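PDB 5LNX: acyl-CoA dehydrogenase from Bacillus subtilis, which oxidises saturated acyl-CoA to the 2,3-dehydroacyl-CoA with FAD as cofactor, passing the electrons to an acceptor. Local coordinates for residues 123-128 and 150-155; 166-171 and 180-185; 201-206 and 350-355. All coordinates share one frame; numbering follows the deposited sequence.

From the N terminus, the chain first runs through several helices before contact 1, where 123-128 meets 150-155 and closes a loop of 21 residues holding most of a beta hairpin. Contact 2 then pairs 166-171 with 180-185, a tighter hairpin closure with eight residues between. Contact 3 spans 143 residues, largely helical, to bring 201-206 against 350-355. The three closures follow one another in series; none nests in or crosses another. Contacts 1 and 2 touch within the beta-rich middle domain, whereas contact 3, its centre about 20 Å from that of contact 1, ties this domain to the C-terminal helices. Contacts 1 and 3 both also meet the second subunit.

Contact 1. Residues 123-128 and 150-155; sequences LTEPHS and GSKIFI. With FAD (flavin-adenine dinucleotide), chain S.
Lys152 and Thr124 owe their roles here to how their side chains leave the backbone. The lysine chain bends at its second torsion (chi2 -61°), which turns its ammonium to the carbonyl of Leu123 and to Glu125; in Thr124, a chi1 of -54° sets OG1 beside its own backbone N, and these two atoms face the flavin pyrimidine ring. OG1 donates to FAD N1 at 2.6 Å, Thr124 N to FAD O2 at 2.8 Å, and Leu123 N to FAD O2 at 3.1 Å. Three donors at N1 and O2 would be expected to stabilise negative charge there when the flavin is reduced.

Lys152 NZ bonds to Leu123 O at 3.0 Å, coming from above the carbonyl plane, and forms a salt bridge with Glu125 OE2 at 3.2 Å, using that oxygen's anti lone pair. Phe167 O is a third acceptor for the ammonium, while the carboxylate is also held by Thr137 OG1 and Arg136 N. A methionine in place of Lys152 would probably leave the buried Glu125 without its counter-charge and the carbonyls of Leu123 and Phe167 without this donor. Beside this polar knot, Ile153 N donates to Thr124 O at 2.9 Å, and Ile153 CG2 packs on Pro126 CG at 3.4 Å.

Tyr339 of the second subunit packs on Ile153 and meets Phe154 edge-to-face. On its own chain, strand 145-156 runs antiparallel to strand 207-212, to which Lys152 is joined by backbone hydrogen bonding with Leu210, while the 123-128 loop links strand 119-120 to strand 138-142.

Contact 2. Residues 166-171 and 180-185; sequences TFALTA and SAFIVE
Thr166 and Phe182 exchange a reciprocal pair of backbone hydrogen bonds, Thr166 N to Phe182 O at 2.7 Å and Phe182 N to Thr166 O at 2.6 Å. Ala168 and Ser180 do the same two residues along, with 2.9 Å both for Ala168 N to Ser180 O and for Ser180 N to Ala168 O. Between these hydrogen-bonded antiparallel pairs lies the non-hydrogen-bonded pair Phe167 and Ala181. The N-to-C directions of the two short strand segments are 136° apart, antiparallel with a marked twist.

Apolar packing differs on the two sheet faces. On one, Phe167 reaches across to Ala181, its CE1 lying 3.5 Å from Ala181 CB. On the other, Phe182 (chi1 -63°) swings its ring back along strand 166-169: Thr166 O lies in plane at the ring edge, CE2 meets Ala168 CB and CZ comes 3.9 Å from Thr170 CG2. From outside the hairpin, Phe121 of the FAD pocket meets the Phe167 ring, and Tyr146 adds an edge-to-face contact with Phe182. Val184 sets its CG2 against the Thr166 side chain, whose hydroxyl is bonded to Tyr164 O.

A hydroxyl pair forms the third kind of interaction. Thr170 OG1 and Ser180 OG stand 2.7 Å apart, and either could donate. Thr170 OG1 is also bonded to Gly178 O, and Ser180 OG to Gly227 N.

The chemistry thus implies a hairpin whose register is set by main-chain bonds, whose faces carry mostly apolar contacts, and whose turn end is fastened by two hydroxyls that each hold a further backbone partner.

Contact 3. Residues 201-206 and 350-355; sequences GLYGSN and LLRDAK
Leu202 N donates to Asp353 OD1 at 3.1 Å, the hydrogen bond that crosses between 201-206 and 350-355. It is not straight, with 140° at the hydrogen, and the donor comes from well above the carboxylate plane. In the Leu202 side chain CD2 lies 3.9 Å from Asp353 OD2, whereas the other branch, CD1, is turned toward the flavin.

Arg352, one residue earlier on the helix, meets Gly201 and Tyr203. Its chain bends at the third torsion (chi3 -70°) and presents the guanidinium over one face of the Tyr203 ring in a cation-pi contact: Arg352 CZ is 4.6 Å from the ring centroid and close to its normal. The ring and guanidinium planes are 36° apart, a tilted rather than parallel stack. NH1 is the branch nearest the ring, displaced toward the rim at 3.9 Å from Tyr203 CE1. Gly201 CA meets the guanidinium at its edge.

Salt bridges from Arg352 NE to Glu348 and from NH2 to Glu30, with a hydrogen bond from NH1 to Leu200 O, fix the rotation of the guanidinium against the tyrosine. The ion pair between Arg352 NH1 and Asp353 OD1 is long and involves charge alone, yet probably eases the burial of the carboxylate. Tyr341 of the second subunit packs on Leu202 and bonds through its hydroxyl to Arg352 O.

The contact belongs to the domain interface of the acyl-CoA dehydrogenase fold, where a loop of the beta-rich middle domain meets the C-terminal helical domain and Leu202 lines the flavin pocket.

Contact 1. Residues 123-128 and 150-155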
loop_
_atom_site.group_PDB
_atom_site.type_symbol
_atom_site.label_atom_id
_atom_site.label_comp_id
_atom_site.label_asym_id
_atom_site.label_seq_id
_atom_site.Cartn_x
_atom_site.Cartn_y
_atom_site.Cartn_z
ATOM N N LEU D 123 2.749 6.533 -33.117
ATOM C CA LEU D 123 1.417 5.878 -32.982
ATOM C C LEU D 123 0.342 6.767 -32.362
ATOM O O LEU D 123 -0.738 6.977 -32.946
ATOM C CB LEU D 123 1.577 4.628 -32.139
ATOM C CG LEU D 123 0.346 3.816 -31.782
ATOM C CD1 LEU D 123 -0.401 3.312 -33.008
ATOM C CD2 LEU D 123 0.788 2.670 -30.883
ATOM N N THR D 124 0.661 7.329 -31.209
ATOM C CA THR D 124 -0.306 8.073 -30.382
ATOM C C THR D 124 -0.843 9.370 -31.028
ATOM O O THR D 124 -0.097 10.105 -31.713
ATOM C CB THR D 124 0.318 8.421 -28.997
ATOM O OG1 THR D 124 0.798 7.209 -28.407
ATOM C CG2 THR D 124 -0.687 9.069 -28.048
ATOM N N GLU D 125 -2.110 9.661 -30.745
ATOM C CA GLU D 125 -2.824 10.817 -31.320
ATOM C C GLU D 125 -3.713 11.488 -30.265
ATOM O O GLU D 125 -4.096 10.846 -29.293
ATOM C CB GLU D 125 -3.770 10.373 -32.452
ATOM C CG GLU D 125 -3.108 9.835 -33.711
ATOM C CD GLU D 125 -4.089 9.715 -34.892
ATOM O OE1 GLU D 125 -5.290 10.052 -34.727
ATOM O OE2 GLU D 125 -3.686 9.251 -35.988
ATOM N N PRO D 126 -4.081 12.766 -30.470
ATOM C CA PRO D 126 -4.863 13.428 -29.438
ATOM C C PRO D 126 -6.078 12.637 -28.999
ATOM O O PRO D 126 -6.405 12.623 -27.815
ATOM C CB PRO D 126 -5.262 14.751 -30.097
ATOM C CG PRO D 126 -4.143 15.050 -31.046
ATOM C CD PRO D 126 -3.688 13.700 -31.551
ATOM N N HIS D 127 -6.716 11.963 -29.954
ATOM C CA HIS D 127 -7.950 11.188 -29.714
ATOM C C HIS D 127 -7.722 9.694 -29.518
ATOM O O HIS D 127 -8.628 8.990 -29.065
ATOM C CB HIS D 127 -8.974 11.417 -30.852
ATOM C CG HIS D 127 -9.732 12.684 -30.697
ATOM N ND1 HIS D 127 -9.560 13.762 -31.538
ATOM C CD2 HIS D 127 -10.553 13.108 -29.703
ATOM C CE1 HIS D 127 -10.309 14.769 -31.119
ATOM N NE2 HIS D 127 -10.903 14.408 -29.993
ATOM N N SER D 128 -6.547 9.207 -29.898
ATOM C CA SER D 128 -6.206 7.792 -29.703
ATOM C C SER D 128 -4.835 7.614 -28.960
ATOM O O SER D 128 -3.779 8.102 -29.384
ATOM C CB SER D 128 -6.258 7.012 -31.009
ATOM O OG SER D 128 -5.069 7.236 -31.693
ATOM N N GLY D 150 -3.364 14.086 -40.922
ATOM C CA GLY D 150 -3.657 14.007 -39.492
ATOM C C GLY D 150 -2.478 14.393 -38.608
ATOM O O GLY D 150 -1.487 14.970 -39.065
ATOM N N SER D 151 -2.586 14.059 -37.328
ATOM C CA SER D 151 -1.605 14.512 -36.333
ATOM C C SER D 151 -1.241 13.441 -35.319
ATOM O O SER D 151 -2.073 12.631 -34.904
ATOM C CB SER D 151 -2.124 15.737 -35.580
ATOM O OG SER D 151 -2.978 15.350 -34.526
ATOM N N LYS D 152 0.021 13.460 -34.917
ATOM C CA LYS D 152 0.476 12.636 -33.796
ATOM C C LYS D 152 0.773 13.515 -32.610
ATOM O O LYS D 152 1.052 14.700 -32.764
ATOM C CB LYS D 152 1.689 11.777 -34.182
ATOM C CG LYS D 152 1.423 10.854 -35.359
ATOM C CD LYS D 152 0.302 9.876 -35.044
ATOM C CE LYS D 152 -0.137 9.066 -36.246
ATOM N NZ LYS D 152 -0.842 7.834 -35.786
ATOM N N ILE D 153 0.721 12.914 -31.428
ATOM C CA ILE D 153 1.114 13.591 -30.181
ATOM C C ILE D 153 2.101 12.774 -29.330
ATOM O O ILE D 153 2.295 11.565 -29.541
ATOM C CB ILE D 153 -0.106 13.956 -29.278
ATOM C CG1 ILE D 153 -1.023 12.759 -29.030
ATOM C CG2 ILE D 153 -0.927 15.091 -29.864
ATOM C CD1 ILE D 153 -1.943 12.928 -27.835
ATOM N N PHE D 154 2.785 13.492 -28.436
ATOM C CA PHE D 154 3.703 12.929 -27.430
ATOM C C PHE D 154 4.764 12.029 -28.038
ATOM O O PHE D 154 4.941 10.913 -27.568
ATOM C CB PHE D 154 2.923 12.092 -26.418
ATOM C CG PHE D 154 1.868 12.845 -25.659
ATOM C CD1 PHE D 154 2.101 14.112 -25.202
ATOM C CD2 PHE D 154 0.659 12.236 -25.353
ATOM C CE1 PHE D 154 1.131 14.796 -24.495
ATOM C CE2 PHE D 154 -0.316 12.902 -24.648
ATOM C CZ PHE D 154 -0.081 14.184 -24.208
ATOM N N ILE D 155 5.454 12.482 -29.079
ATOM C CA ILE D 155 6.350 11.594 -29.854
ATOM C C ILE D 155 7.803 11.707 -29.407
ATOM O O ILE D 155 8.474 12.721 -29.621
ATOM C CB ILE D 155 6.268 11.853 -31.368
ATOM C CG1 ILE D 155 4.822 11.714 -31.868
ATOM C CG2 ILE D 155 7.166 10.891 -32.118
ATOM C CD1 ILE D 155 4.173 10.396 -31.514
HETATM P PA FAD S . -5.431 7.889 -21.981
HETATM O O1A FAD S . -4.939 6.617 -22.653
HETATM O O2A FAD S . -6.661 8.626 -22.397
HETATM O O5B FAD S . -5.648 7.456 -20.446
HETATM C C5B FAD S . -5.947 8.343 -19.378
HETATM C C4B FAD S . -5.965 7.481 -18.117
HETATM O O4B FAD S . -7.097 6.651 -18.226
HETATM C C3B FAD S . -4.747 6.577 -18.003
HETATM O O3B FAD S . -4.378 6.373 -16.633
HETATM C C2B FAD S . -5.203 5.261 -18.563
HETATM O O2B FAD S . -4.676 4.186 -17.804
HETATM C C1B FAD S . -6.677 5.308 -18.313
HETATM N N9A FAD S . -7.519 4.599 -19.267
HETATM C C8A FAD S . -8.043 5.044 -20.432
HETATM N N7A FAD S . -8.860 4.085 -20.967
HETATM C C5A FAD S . -8.837 3.017 -20.127
HETATM C C6A FAD S . -9.454 1.691 -20.026
HETATM N N6A FAD S . -10.279 1.225 -20.975
HETATM N N1A FAD S . -9.186 0.940 -18.936
HETATM C C2A FAD S . -8.388 1.327 -17.929
HETATM N N3A FAD S . -7.791 2.521 -17.958
HETATM C C4A FAD S . -7.980 3.385 -18.990
HETATM N N1 FAD S . 3.309 7.732 -28.029
HETATM C C2 FAD S . 3.860 7.169 -29.131
HETATM O O2 FAD S . 3.090 6.753 -30.007
HETATM N N3 FAD S . 5.189 7.029 -29.319
HETATM C C4 FAD S . 6.077 7.458 -28.413
HETATM O O4 FAD S . 7.313 7.333 -28.592
HETATM C C4X FAD S . 5.551 8.102 -27.193
HETATM N N5 FAD S . 6.390 8.561 -26.240
HETATM C C5X FAD S . 5.907 9.170 -25.133
HETATM C C6 FAD S . 6.814 9.689 -24.245
HETATM C C7 FAD S . 6.404 10.288 -23.080
HETATM C C7M FAD S . 7.498 10.710 -22.132
HETATM C C8 FAD S . 4.946 10.431 -22.820
HETATM C C8M FAD S . 4.396 11.077 -21.577
HETATM C C9 FAD S . 4.038 9.948 -23.731
HETATM C C9A FAD S . 4.449 9.320 -24.899
HETATM N N10 FAD S . 3.532 8.858 -25.898
HETATM C C10 FAD S . 4.074 8.221 -27.042
HETATM C "C1'" FAD S . 2.075 8.913 -25.699
HETATM C "C2'" FAD S . 1.671 7.806 -24.697
HETATM O "O2'" FAD S . 1.886 6.464 -25.173
HETATM C "C3'" FAD S . 0.231 7.994 -24.243
HETATM O "O3'" FAD S . 0.207 9.045 -23.279
HETATM C "C4'" FAD S . -0.353 6.703 -23.689
HETATM O "O4'" FAD S . -0.491 5.751 -24.759
HETATM C "C5'" FAD S . -1.706 6.917 -22.965
HETATM O "O5'" FAD S . -2.713 7.629 -23.687
HETATM P P FAD S . -3.266 9.102 -23.252
HETATM O O1P FAD S . -4.348 9.580 -24.204
HETATM O O2P FAD S . -2.089 10.007 -23.008
HETATM O O3P FAD S . -4.189 8.929 -21.936
#

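Contact 2. Residues 166-171 and 180-185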
loop_
_atom_site.group_PDB
_atom_site.type_symbol
_atom_site.label_atom_id
_atom_site.label_comp_id
_atom_site.label_asym_id
_atom_site.label_seq_id
_atom_site.Cartn_x
_atom_site.Cartn_y
_atom_site.Cartn_z
ATOM N N THR D 166 5.481 5.065 -38.602
ATOM C CA THR D 166 4.236 5.819 -38.484
ATOM C C THR D 166 3.070 4.953 -38.858
ATOM O O THR D 166 3.087 4.275 -39.894
ATOM C CB THR D 166 4.205 7.081 -39.388
ATOM O OG1 THR D 166 5.414 7.822 -39.232
ATOM C CG2 THR D 166 3.032 8.002 -39.007
ATOM N N PHE D 167 2.014 5.089 -38.068
ATOM C CA PHE D 167 0.815 4.275 -38.224
ATOM C C PHE D 167 -0.361 5.129 -38.669
ATOM O O PHE D 167 -0.633 6.179 -38.084
ATOM C CB PHE D 167 0.501 3.523 -36.919
ATOM C CG PHE D 167 1.609 2.615 -36.485
ATOM C CD1 PHE D 167 1.680 1.314 -36.935
ATOM C CD2 PHE D 167 2.630 3.103 -35.683
ATOM C CE1 PHE D 167 2.728 0.497 -36.559
ATOM C CE2 PHE D 167 3.690 2.301 -35.321
ATOM C CZ PHE D 167 3.740 0.991 -35.750
ATOM N N ALA D 168 -1.078 4.638 -39.672
ATOM C CA ALA D 168 -2.112 5.432 -40.349
ATOM C C ALA D 168 -3.170 4.542 -41.009
ATOM O O ALA D 168 -2.838 3.510 -41.574
ATOM C CB ALA D 168 -1.460 6.367 -41.363
ATOM N N LEU D 169 -4.437 4.953 -40.922
ATOM C CA LEU D 169 -5.584 4.236 -41.567
ATOM C C LEU D 169 -5.518 4.152 -43.095
ATOM O O LEU D 169 -5.467 5.182 -43.777
ATOM C CB LEU D 169 -6.902 4.928 -41.226
ATOM C CG LEU D 169 -7.396 4.808 -39.798
ATOM C CD1 LEU D 169 -8.587 5.729 -39.603
ATOM C CD2 LEU D 169 -7.747 3.376 -39.450
ATOM N N THR D 170 -5.492 2.924 -43.615
ATOM C CA THR D 170 -5.614 2.679 -45.103
ATOM C C THR D 170 -7.048 2.665 -45.930
ATOM O O THR D 170 -7.166 3.427 -46.964
ATOM C CB THR D 170 -4.566 1.570 -45.530
ATOM O OG1 THR D 170 -4.438 0.524 -44.546
ATOM C CG2 THR D 170 -3.155 2.159 -45.737
ATOM N N ALA D 171 -8.132 1.886 -45.671
ATOM C CA ALA D 171 -8.627 1.121 -44.505
ATOM C C ALA D 171 -9.302 1.853 -43.275
ATOM O O ALA D 171 -9.115 1.415 -42.129
ATOM C CB ALA D 171 -7.443 0.498 -43.868
ATOM N N SER D 180 -2.434 0.652 -41.254
ATOM C CA SER D 180 -1.164 0.306 -41.895
ATOM C C SER D 180 0.034 0.999 -41.225
ATOM O O SER D 180 -0.120 2.019 -40.552
ATOM C CB SER D 180 -1.208 0.686 -43.378
ATOM O OG SER D 180 -1.918 -0.294 -44.118
ATOM N N ALA D 181 1.221 0.464 -41.482
ATOM C CA ALA D 181 2.455 1.015 -40.920
ATOM C C ALA D 181 3.394 1.500 -41.995
ATOM O O ALA D 181 3.636 0.808 -42.996
ATOM C CB ALA D 181 3.150 -0.004 -40.037
ATOM N N PHE D 182 3.994 2.661 -41.736
ATOM C CA PHE D 182 4.814 3.393 -42.727
ATOM C C PHE D 182 6.190 3.843 -42.206
ATOM O O PHE D 182 6.314 4.366 -41.094
ATOM C CB PHE D 182 4.054 4.614 -43.212
ATOM C CG PHE D 182 2.784 4.285 -43.939
ATOM C CD1 PHE D 182 2.772 4.138 -45.317
ATOM C CD2 PHE D 182 1.589 4.139 -43.244
ATOM C CE1 PHE D 182 1.597 3.850 -45.989
ATOM C CE2 PHE D 182 0.404 3.860 -43.911
ATOM C CZ PHE D 182 0.412 3.710 -45.289
ATOM N N ILE D 183 7.215 3.598 -43.019
ATOM C CA ILE D 183 8.546 4.203 -42.834
ATOM C C ILE D 183 8.541 5.643 -43.352
ATOM O O ILE D 183 8.667 5.886 -44.554
ATOM C CB ILE D 183 9.638 3.444 -43.650
ATOM C CG1 ILE D 183 9.952 2.035 -43.079
ATOM N N VAL D 184 8.397 6.602 -42.451
ATOM C CA VAL D 184 8.392 8.022 -42.821
ATOM C C VAL D 184 9.747 8.668 -42.547
ATOM O O VAL D 184 10.268 8.582 -41.440
ATOM C CB VAL D 184 7.301 8.815 -42.085
ATOM C CG1 VAL D 184 7.250 10.254 -42.601
ATOM C CG2 VAL D 184 5.950 8.143 -42.273
ATOM N N GLU D 185 10.284 9.327 -43.564
ATOM C CA GLU D 185 11.541 10.058 -43.478
ATOM C C GLU D 185 11.264 11.507 -43.129
ATOM O O GLU D 185 10.253 12.080 -43.540
ATOM C CB GLU D 185 12.305 9.986 -44.805
ATOM C CG GLU D 185 12.668 8.565 -45.230
ATOM C CD GLU D 185 13.481 8.480 -46.520
ATOM O OE1 GLU D 185 13.363 7.494 -47.306
ATOM O OE2 GLU D 185 14.305 9.387 -46.731
#

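Contact 3. Residues 201-206 and 350-355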
loop_
_atom_site.group_PDB
_atom_site.type_symbol
_atom_site.label_atom_id
_atom_site.label_comp_id
_atom_site.label_asym_id
_atom_site.label_seq_id
_atom_site.Cartn_x
_atom_site.Cartn_y
_atom_site.Cartn_z
ATOM N N GLY D 201 9.332 15.655 -16.482
ATOM C CA GLY D 201 10.664 15.023 -16.462
ATOM C C GLY D 201 11.149 14.468 -17.798
ATOM O O GLY D 201 10.836 15.006 -18.850
ATOM N N LEU D 202 11.956 13.412 -17.756
ATOM C CA LEU D 202 12.792 13.025 -18.903
ATOM C C LEU D 202 13.300 14.282 -19.610
ATOM O O LEU D 202 13.010 14.531 -20.792
ATOM C CB LEU D 202 12.013 12.155 -19.885
ATOM C CG LEU D 202 11.481 10.816 -19.359
ATOM C CD1 LEU D 202 10.963 9.975 -20.509
ATOM C CD2 LEU D 202 12.530 10.018 -18.588
ATOM N N TYR D 203 14.011 15.106 -18.855
ATOM C CA TYR D 203 14.680 16.277 -19.421
ATOM C C TYR D 203 15.873 15.749 -20.274
ATOM O O TYR D 203 16.361 14.694 -19.967
ATOM C CB TYR D 203 15.243 17.141 -18.284
ATOM C CG TYR D 203 14.272 18.111 -17.605
ATOM C CD1 TYR D 203 12.906 17.872 -17.564
ATOM C CD2 TYR D 203 14.741 19.263 -16.977
ATOM C CE1 TYR D 203 12.038 18.758 -16.945
ATOM C CE2 TYR D 203 13.883 20.150 -16.346
ATOM C CZ TYR D 203 12.530 19.893 -16.330
ATOM O OH TYR D 203 11.665 20.772 -15.707
ATOM N N GLY D 204 16.322 16.366 -21.368
ATOM C CA GLY D 204 15.575 16.565 -22.589
ATOM C C GLY D 204 15.605 15.406 -23.615
ATOM O O GLY D 204 16.350 15.306 -24.667
ATOM N N SER D 205 14.738 14.490 -23.301
ATOM C CA SER D 205 14.215 13.610 -24.331
ATOM C C SER D 205 13.151 14.390 -25.129
ATOM O O SER D 205 12.050 14.583 -24.645
ATOM C CB SER D 205 13.623 12.341 -23.743
ATOM O OG SER D 205 12.919 11.646 -24.759
ATOM N N ASN D 206 13.508 14.915 -26.293
ATOM C CA ASN D 206 12.537 15.647 -27.153
ATOM C C ASN D 206 11.240 14.880 -27.307
ATOM O O ASN D 206 11.227 13.783 -27.837
ATOM C CB ASN D 206 13.122 15.867 -28.555
ATOM C CG ASN D 206 13.851 17.197 -28.694
ATOM O OD1 ASN D 206 14.224 17.830 -27.710
ATOM N ND2 ASN D 206 14.114 17.590 -29.932
ATOM N N LEU D 350 14.591 11.585 -10.050
ATOM C CA LEU D 350 14.220 10.167 -10.115
ATOM C C LEU D 350 12.725 10.038 -9.945
ATOM O O LEU D 350 12.125 9.149 -10.533
ATOM C CB LEU D 350 14.927 9.376 -9.026
ATOM C CG LEU D 350 16.458 9.385 -9.126
ATOM C CD1 LEU D 350 17.064 8.538 -8.029
ATOM C CD2 LEU D 350 16.956 8.912 -10.478
ATOM N N LEU D 351 12.134 10.932 -9.143
ATOM C CA LEU D 351 10.697 10.924 -8.946
ATOM C C LEU D 351 10.006 11.410 -10.228
ATOM O O LEU D 351 9.151 10.733 -10.806
ATOM C CB LEU D 351 10.296 11.818 -7.770
ATOM C CG LEU D 351 8.785 11.921 -7.542
ATOM C CD1 LEU D 351 8.205 10.558 -7.203
ATOM C CD2 LEU D 351 8.427 12.907 -6.461
ATOM N N ARG D 352 10.361 12.624 -10.615
ATOM C CA ARG D 352 9.863 13.256 -11.808
ATOM C C ARG D 352 9.949 12.304 -13.011
ATOM O O ARG D 352 8.967 12.135 -13.751
ATOM C CB ARG D 352 10.677 14.508 -12.096
ATOM C CG ARG D 352 10.393 15.693 -11.174
ATOM C CD ARG D 352 10.808 17.019 -11.794
ATOM N NE ARG D 352 12.246 17.181 -11.890
ATOM C CZ ARG D 352 13.009 16.816 -12.919
ATOM N NH1 ARG D 352 12.479 16.282 -14.012
ATOM N NH2 ARG D 352 14.338 16.957 -12.852
ATOM N N ASP D 353 11.136 11.721 -13.202
ATOM C CA ASP D 353 11.350 10.731 -14.242
ATOM C C ASP D 353 10.509 9.463 -14.006
ATOM O O ASP D 353 9.800 8.997 -14.916
ATOM C CB ASP D 353 12.836 10.388 -14.400
ATOM C CG ASP D 353 13.648 11.525 -15.048
ATOM O OD1 ASP D 353 13.229 12.707 -14.976
ATOM O OD2 ASP D 353 14.715 11.234 -15.657
ATOM N N ALA D 354 10.555 8.926 -12.797
ATOM C CA ALA D 354 9.809 7.682 -12.466
ATOM C C ALA D 354 8.361 7.628 -12.999
ATOM O O ALA D 354 7.957 6.659 -13.650
ATOM C CB ALA D 354 9.783 7.445 -10.959
ATOM N N LYS D 355 7.602 8.669 -12.688
ATOM C CA LYS D 355 6.161 8.719 -12.943
ATOM C C LYS D 355 5.761 8.428 -14.409
ATOM O O LYS D 355 4.719 7.835 -14.683
ATOM C CB LYS D 355 5.630 10.102 -12.535
ATOM C CG LYS D 355 4.160 10.329 -12.833
ATOM C CD LYS D 355 3.289 9.406 -12.008
ATOM C CE LYS D 355 2.151 8.811 -12.822
ATOM N NZ LYS D 355 1.330 7.890 -11.994
#